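Local coordinates for branched-chain alpha-ketoacid decarboxylase (PDB 2VBF), which probably decarboxylates branched-chain and aromatic alpha-keto acids to aldehydes, using thiamine diphosphate and magnesium, at residues A[77-85]-A[417-428]. Sequence-based numbering, arbitrary orientation.
With TPP (thiamine diphosphate), chain F.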
ATOM      1  N   TYR A  77      -3.070   4.983   7.485  1.00  7.71           N
ATOM      2  CA  TYR A  77      -3.702   4.299   8.602  1.00  9.49           C
ATOM      3  C   TYR A  77      -3.503   5.076   9.909  1.00  9.19           C
ATOM      4  O   TYR A  77      -4.416   5.191  10.737  1.00 11.15           O
ATOM      5  CB  TYR A  77      -3.105   2.903   8.760  1.00 10.01           C
ATOM      6  CG  TYR A  77      -3.450   1.858   7.704  1.00  8.40           C
ATOM      7  CD1 TYR A  77      -4.615   1.926   6.933  1.00  9.76           C
ATOM      8  CD2 TYR A  77      -2.624   0.736   7.545  1.00 10.08           C
ATOM      9  CE1 TYR A  77      -4.937   0.902   6.017  1.00 11.49           C
ATOM     10  CE2 TYR A  77      -2.927  -0.266   6.639  1.00 10.51           C
ATOM     11  CZ  TYR A  77      -4.081  -0.178   5.883  1.00 10.74           C
ATOM     12  OH  TYR A  77      -4.365  -1.190   4.998  1.00  9.24           O
ATOM     13  N   MET A  78      -2.281   5.552  10.101  1.00  9.53           N
ATOM     14  CA  MET A  78      -1.929   6.285  11.316  1.00  9.08           C
ATOM     15  C   MET A  78      -2.715   7.579  11.436  1.00 10.24           C
ATOM     16  O   MET A  78      -3.225   7.886  12.513  1.00  9.86           O
ATOM     17  CB  MET A  78      -0.436   6.577  11.359  1.00 10.03           C
ATOM     18  CG  MET A  78       0.055   7.063  12.726  1.00 10.00           C
ATOM     19  SD  MET A  78       1.854   6.956  12.977  1.00 12.23           S
ATOM     20  CE  MET A  78       2.090   5.187  12.909  1.00 10.99           C
ATOM     21  N   ALA A  79      -2.804   8.310  10.327  1.00  9.99           N
ATOM     22  CA  ALA A  79      -3.604   9.541  10.258  1.00 10.61           C
ATOM     23  C   ALA A  79      -5.088   9.279  10.571  1.00 10.40           C
ATOM     24  O   ALA A  79      -5.735  10.049  11.290  1.00  9.56           O
ATOM     25  CB  ALA A  79      -3.435  10.205   8.900  1.00 10.02           C
ATOM     26  N   ASP A  80      -5.619   8.167  10.068  1.00 10.14           N
ATOM     27  CA  ASP A  80      -6.986   7.756  10.362  1.00 10.21           C
ATOM     28  C   ASP A  80      -7.190   7.539  11.882  1.00 10.69           C
ATOM     29  O   ASP A  80      -8.086   8.131  12.473  1.00 11.58           O
ATOM     30  CB  ASP A  80      -7.324   6.511   9.520  1.00  9.86           C
ATOM     31  CG  ASP A  80      -8.738   6.017   9.696  1.00 10.41           C
ATOM     32  OD1 ASP A  80      -9.156   5.735  10.834  1.00  9.64           O
ATOM     33  OD2 ASP A  80      -9.404   5.824   8.654  1.00 13.48           O
ATOM     34  N   GLY A  81      -6.348   6.723  12.522  1.00 10.46           N
ATOM     35  CA  GLY A  81      -6.404   6.560  13.973  1.00 11.41           C
ATOM     36  C   GLY A  81      -6.305   7.866  14.746  1.00 11.36           C
ATOM     37  O   GLY A  81      -7.045   8.101  15.698  1.00 11.68           O
ATOM     38  N   TYR A  82      -5.387   8.725  14.327  1.00 11.56           N
ATOM     39  CA  TYR A  82      -5.241  10.043  14.944  1.00 12.52           C
ATOM     40  C   TYR A  82      -6.537  10.838  14.810  1.00 12.17           C
ATOM     41  O   TYR A  82      -6.976  11.469  15.774  1.00 12.14           O
ATOM     42  CB  TYR A  82      -4.091  10.770  14.272  1.00 11.31           C
ATOM     43  CG  TYR A  82      -3.657  12.103  14.855  1.00 11.61           C
ATOM     44  CD1 TYR A  82      -2.592  12.186  15.741  1.00 10.28           C
ATOM     45  CD2 TYR A  82      -4.254  13.288  14.446  1.00 12.82           C
ATOM     46  CE1 TYR A  82      -2.146  13.417  16.238  1.00 12.28           C
ATOM     47  CE2 TYR A  82      -3.825  14.520  14.939  1.00 13.27           C
ATOM     48  CZ  TYR A  82      -2.767  14.583  15.834  1.00 12.76           C
ATOM     49  OH  TYR A  82      -2.325  15.825  16.314  1.00 14.47           O
ATOM     50  N   ALA A  83      -7.164  10.776  13.632  1.00 12.46           N
ATOM     51  CA  ALA A  83      -8.416  11.502  13.384  1.00 12.92           C
ATOM     52  C   ALA A  83      -9.537  11.007  14.287  1.00 12.67           C
ATOM     53  O   ALA A  83     -10.342  11.802  14.775  1.00 13.64           O
ATOM     54  CB  ALA A  83      -8.828  11.398  11.914  1.00 12.08           C
ATOM     55  N   ARG A  84      -9.599   9.695  14.507  1.00 11.54           N
ATOM     56  CA  ARG A  84     -10.612   9.126  15.388  1.00 11.90           C
ATOM     57  C   ARG A  84     -10.576   9.709  16.807  1.00 11.54           C
ATOM     58  O   ARG A  84     -11.600   9.753  17.472  1.00 14.19           O
ATOM     59  CB  ARG A  84     -10.509   7.608  15.434  1.00 11.89           C
ATOM     60  CG  ARG A  84     -10.974   6.994  14.137  1.00 11.22           C
ATOM     61  CD  ARG A  84     -10.709   5.507  14.102  1.00 12.21           C
ATOM     62  NE  ARG A  84     -11.062   4.904  12.816  1.00 11.40           N
ATOM     63  CZ  ARG A  84     -11.956   3.940  12.639  1.00 10.32           C
ATOM     64  NH1 ARG A  84     -12.691   3.502  13.636  1.00 10.31           N
ATOM     65  NH2 ARG A  84     -12.132   3.425  11.430  1.00 10.45           N
ATOM     66  N   THR A  85      -9.396  10.135  17.250  1.00 12.81           N
ATOM     67  CA  THR A  85      -9.204  10.629  18.602  1.00 12.40           C
ATOM     68  C   THR A  85      -9.063  12.153  18.676  1.00 13.43           C
ATOM     69  O   THR A  85      -9.702  12.793  19.532  1.00 14.34           O
ATOM     70  CB  THR A  85      -8.012   9.905  19.241  1.00 12.70           C
ATOM     71  OG1 THR A  85      -8.407   8.553  19.507  1.00 14.37           O
ATOM     72  CG2 THR A  85      -7.590  10.560  20.557  1.00 12.18           C
ATOM     73  N   ARG A 417     -12.459   4.235  25.240  1.00 17.14           N
ATOM     74  CA  ARG A 417     -12.828   4.261  23.840  1.00 17.18           C
ATOM     75  C   ARG A 417     -12.412   2.984  23.126  1.00 15.40           C
ATOM     76  O   ARG A 417     -11.677   2.167  23.674  1.00 12.54           O
ATOM     77  CB  ARG A 417     -12.221   5.482  23.195  1.00 18.85           C
ATOM     78  CG  ARG A 417     -12.787   6.734  23.819  1.00 20.87           C
ATOM     79  CD  ARG A 417     -12.502   7.942  23.001  1.00 23.98           C
ATOM     80  NE  ARG A 417     -11.125   8.416  23.143  1.00 26.52           N
ATOM     81  CZ  ARG A 417     -10.642   9.058  24.209  1.00 28.21           C
ATOM     82  NH1 ARG A 417     -11.404   9.269  25.279  1.00 29.29           N
ATOM     83  NH2 ARG A 417      -9.377   9.472  24.215  1.00 26.53           N
ATOM     84  N   PHE A 418     -12.921   2.840  21.910  1.00 13.69           N
ATOM     85  CA  PHE A 418     -12.682   1.673  21.073  1.00 13.44           C
ATOM     86  C   PHE A 418     -12.399   2.159  19.656  1.00 12.42           C
ATOM     87  O   PHE A 418     -13.025   3.111  19.170  1.00 12.00           O
ATOM     88  CB  PHE A 418     -13.923   0.790  21.102  1.00 13.40           C
ATOM     89  CG  PHE A 418     -13.749  -0.548  20.453  1.00 14.24           C
ATOM     90  CD1 PHE A 418     -13.375  -1.652  21.204  1.00 16.02           C
ATOM     91  CD2 PHE A 418     -13.995  -0.716  19.089  1.00 14.52           C
ATOM     92  CE1 PHE A 418     -13.239  -2.911  20.606  1.00 15.06           C
ATOM     93  CE2 PHE A 418     -13.859  -1.960  18.496  1.00 15.43           C
ATOM     94  CZ  PHE A 418     -13.480  -3.058  19.257  1.00 13.79           C
ATOM     95  N   ILE A 419     -11.448   1.501  19.001  1.00 10.83           N
ATOM     96  CA  ILE A 419     -11.209   1.680  17.587  1.00 11.32           C
ATOM     97  C   ILE A 419     -11.237   0.299  16.908  1.00 10.58           C
ATOM     98  O   ILE A 419     -10.476  -0.605  17.259  1.00 11.52           O
ATOM     99  CB  ILE A 419      -9.894   2.392  17.303  1.00 10.92           C
ATOM    100  CG1 ILE A 419      -9.960   3.839  17.795  1.00 12.42           C
ATOM    101  CG2 ILE A 419      -9.586   2.308  15.789  1.00 11.76           C
ATOM    102  CD1 ILE A 419      -8.650   4.629  17.612  1.00 11.88           C
ATOM    103  N   GLY A 420     -12.176   0.154  15.984  1.00 12.27           N
ATOM    104  CA  GLY A 420     -12.286  -0.999  15.101  1.00 11.82           C
ATOM    105  C   GLY A 420     -12.808  -0.500  13.757  1.00 12.31           C
ATOM    106  O   GLY A 420     -13.399   0.575  13.669  1.00  9.90           O
ATOM    107  N   GLN A 421     -12.588  -1.286  12.710  1.00 10.33           N
ATOM    108  CA  GLN A 421     -12.857  -0.846  11.339  1.00 10.83           C
ATOM    109  C   GLN A 421     -13.712  -1.895  10.623  1.00 10.34           C
ATOM    110  O   GLN A 421     -13.280  -2.489   9.645  1.00 10.35           O
ATOM    111  CB  GLN A 421     -11.525  -0.629  10.620  1.00 11.51           C
ATOM    112  CG  GLN A 421     -11.590   0.190   9.344  1.00 10.22           C
ATOM    113  CD  GLN A 421     -10.313   0.109   8.535  1.00 12.47           C
ATOM    114  OE1 GLN A 421      -9.712  -0.969   8.402  1.00 13.31           O
ATOM    115  NE2 GLN A 421      -9.884   1.241   7.986  1.00 11.49           N
ATOM    116  N   PRO A 422     -14.939  -2.131  11.111  1.00 11.42           N
ATOM    117  CA  PRO A 422     -15.740  -3.244  10.567  1.00 10.86           C
ATOM    118  C   PRO A 422     -16.313  -3.073   9.164  1.00 11.65           C
ATOM    119  O   PRO A 422     -16.643  -4.080   8.525  1.00 11.99           O
ATOM    120  CB  PRO A 422     -16.884  -3.368  11.576  1.00 11.04           C
ATOM    121  CG  PRO A 422     -17.015  -2.004  12.169  1.00 10.74           C
ATOM    122  CD  PRO A 422     -15.640  -1.438  12.207  1.00 11.97           C
ATOM    123  N   LEU A 423     -16.479  -1.834   8.702  1.00 10.17           N
ATOM    124  CA  LEU A 423     -16.962  -1.605   7.335  1.00  9.95           C
ATOM    125  C   LEU A 423     -15.818  -1.787   6.321  1.00 10.82           C
ATOM    126  O   LEU A 423     -15.887  -2.638   5.431  1.00  9.82           O
ATOM    127  CB  LEU A 423     -17.592  -0.212   7.183  1.00 10.23           C
ATOM    128  CG  LEU A 423     -17.919   0.180   5.735  1.00 10.66           C
ATOM    129  CD1 LEU A 423     -18.840  -0.870   5.052  1.00 13.01           C
ATOM    130  CD2 LEU A 423     -18.543   1.582   5.667  1.00  9.50           C
ATOM    131  N   TRP A 424     -14.768  -0.979   6.437  1.00 10.85           N
ATOM    132  CA  TRP A 424     -13.687  -1.071   5.472  1.00  9.28           C
ATOM    133  C   TRP A 424     -12.899  -2.365   5.694  1.00  9.63           C
ATOM    134  O   TRP A 424     -12.659  -3.114   4.748  1.00 11.35           O
ATOM    135  CB  TRP A 424     -12.798   0.171   5.474  1.00  9.84           C
ATOM    136  CG  TRP A 424     -11.872   0.232   4.283  1.00  9.80           C
ATOM    137  CD1 TRP A 424     -10.509   0.328   4.316  1.00 10.11           C
ATOM    138  CD2 TRP A 424     -12.234   0.174   2.891  1.00  9.86           C
ATOM    139  NE1 TRP A 424      -9.999   0.357   3.035  1.00 10.74           N
ATOM    140  CE2 TRP A 424     -11.036   0.261   2.141  1.00 10.24           C
ATOM    141  CE3 TRP A 424     -13.457   0.089   2.208  1.00 10.91           C
ATOM    142  CZ2 TRP A 424     -11.027   0.239   0.740  1.00 10.02           C
ATOM    143  CZ3 TRP A 424     -13.449   0.076   0.827  1.00 10.50           C
ATOM    144  CH2 TRP A 424     -12.248   0.131   0.108  1.00 10.01           C
ATOM    145  N   GLY A 425     -12.570  -2.657   6.948  1.00 10.38           N
ATOM    146  CA  GLY A 425     -12.002  -3.953   7.324  1.00 10.30           C
ATOM    147  C   GLY A 425     -10.672  -4.330   6.703  1.00 12.20           C
ATOM    148  O   GLY A 425     -10.492  -5.464   6.257  1.00 13.11           O
ATOM    149  N   SER A 426      -9.732  -3.399   6.719  1.00 10.41           N
ATOM    150  CA  SER A 426      -8.431  -3.586   6.091  1.00 10.45           C
ATOM    151  C   SER A 426      -7.419  -4.093   7.108  1.00 10.17           C
ATOM    152  O   SER A 426      -6.952  -3.330   7.960  1.00 11.60           O
ATOM    153  CB  SER A 426      -7.939  -2.276   5.468  1.00 10.75           C
ATOM    154  OG  SER A 426      -6.795  -2.512   4.665  1.00 10.66           O
ATOM    155  N   ILE A 427      -7.077  -5.378   7.034  1.00 10.16           N
ATOM    156  CA  ILE A 427      -6.182  -5.932   8.040  1.00 10.40           C
ATOM    157  C   ILE A 427      -4.821  -5.252   7.980  1.00  9.54           C
ATOM    158  O   ILE A 427      -4.308  -4.958   6.894  1.00  9.99           O
ATOM    159  CB  ILE A 427      -6.044  -7.482   8.012  1.00 10.99           C
ATOM    160  CG1 ILE A 427      -5.499  -8.023   6.684  1.00 11.74           C
ATOM    161  CG2 ILE A 427      -7.393  -8.140   8.362  1.00 11.21           C
ATOM    162  CD1 ILE A 427      -4.902  -9.444   6.799  1.00 11.39           C
ATOM    163  N   GLY A 428      -4.251  -5.027   9.166  1.00 11.02           N
ATOM    164  CA  GLY A 428      -3.014  -4.289   9.330  1.00 10.05           C
ATOM    165  C   GLY A 428      -3.252  -2.863   9.782  1.00  9.67           C
ATOM    166  O   GLY A 428      -2.390  -2.270  10.406  1.00 11.19           O
TER
HETATM  167  N1' TPP F1551      -6.270  -8.045   2.955  1.00 11.52           N
HETATM  168  C2' TPP F1551      -6.630  -6.858   3.538  1.00 12.26           C
HETATM  169  CM2 TPP F1551      -5.806  -5.631   3.262  1.00 11.19           C
HETATM  170  N3' TPP F1551      -7.738  -6.814   4.346  1.00 11.29           N
HETATM  171  C4' TPP F1551      -8.494  -7.944   4.575  1.00 11.75           C
HETATM  172  N4' TPP F1551      -9.556  -7.849   5.342  1.00 10.13           N
HETATM  173  C5' TPP F1551      -8.120  -9.166   4.006  1.00 12.35           C
HETATM  174  C6' TPP F1551      -7.000  -9.211   3.186  1.00 12.21           C
HETATM  175  C7' TPP F1551      -8.905 -10.432   4.264  1.00 13.32           C
HETATM  176  N3  TPP F1551      -8.799 -10.879   5.650  1.00 13.38           N
HETATM  177  C2  TPP F1551      -9.701 -10.629   6.668  1.00 16.74           C
HETATM  178  S1  TPP F1551      -9.337 -11.256   8.113  1.00 15.66           S
HETATM  179  C5  TPP F1551      -8.003 -11.927   7.482  1.00 14.15           C
HETATM  180  C4  TPP F1551      -7.799 -11.667   6.126  1.00 14.36           C
HETATM  181  CM4 TPP F1551      -6.644 -12.175   5.308  1.00 13.96           C
HETATM  182  C6  TPP F1551      -7.137 -12.771   8.395  1.00 13.99           C
HETATM  183  C7  TPP F1551      -6.575 -12.033   9.601  1.00 13.21           C
HETATM  184  O7  TPP F1551      -5.788 -12.968  10.298  1.00 13.65           O
HETATM  185  PA  TPP F1551      -5.150 -12.639  11.722  1.00 12.75           P
HETATM  186  O1A TPP F1551      -4.682 -11.203  11.797  1.00 13.29           O
HETATM  187  O2A TPP F1551      -4.020 -13.623  11.958  1.00 11.02           O
HETATM  188  O3A TPP F1551      -6.416 -12.787  12.718  1.00 11.54           O
HETATM  189  PB  TPP F1551      -6.942 -14.126  13.473  1.00 13.16           P
HETATM  190  O1B TPP F1551      -8.350 -14.341  12.996  1.00 13.07           O
HETATM  191  O2B TPP F1551      -6.943 -13.779  14.935  1.00 12.24           O
HETATM  192  O3B TPP F1551      -6.038 -15.291  13.180  1.00 12.75           O
HETATM  193  O   HOH W   1      -2.868  -3.243   5.264  1.00 10.35           O
HETATM  194  O   HOH W   2     -11.153   3.822   8.694  1.00 11.10           O
HETATM  195  O   HOH W   3     -13.686   4.624  16.152  1.00 14.43           O
HETATM  196  O   HOH W   4     -11.186   7.586  19.976  1.00 19.26           O
HETATM  197  O   HOH W   5      -8.086   7.815  22.322  1.00 19.51           O
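Arg-84 and Tyr-77, on helix 72-86 of the N-terminal TPP-binding domain, meet the loop that follows strand 417-419, the outermost strand, within this chain, of the parallel sheet in the C-terminal TPP-binding domain. The contact joins the two TPP-binding domains of one chain. NH1 of Arg-84 donates to Gly-420 O at 3.0 Å. The bond is bent, 136° at the hydrogen, and the donor lies above the carbonyl plane. The chain of Arg-84 is extended from CG to NE and runs over Ile-419, with CD 3.8 Å from Ile-419 CG2. Its CG stands anti to the carbonyl carbon (chi1 -72°), which sends the chain toward the strand. NH2 passes Gln-421 CG, the side chains crossing at about a right angle. At the other end, Tyr-77 OH and Ser-426 OG share a hydrogen bond of 2.8 Å. Water 1, in the plane of the tyrosine ring, links the same hydroxyl to Ile-427 O.

Second-shell groups fix these side chains. Arg-84 NE donates to Asp-80 OD1, which lies in the guanidinium plane, a salt bridge of 2.9 Å. Glu-112 forms a second salt bridge, at NH2. Water 2 ties Asp-80 OD2, Arg-84 NH2 and Gln-421 NE2 together. A methionine in place of Arg-84 would probably leave Asp-80 and Glu-112 without their positive mate and Gly-420 O without this donor. Asn-104 also bonds Ser-426 OG, and Val-97 of the second subunit packs on that serine. Gln-421 OE1 accepts from Ser-426 N, bracing the turn that carries the cofactor contacts. Ile-427 supports the V-shaped thiamine diphosphate, as large hydrophobic residues do in this family: CG1 lies 3.5 Å from aminopyrimidine N3', CD1 against thiazolium C4. The aminopyrimidine's amino group, N4', donates to Gly-425 O at 2.7 Å, nearly straight at 169°.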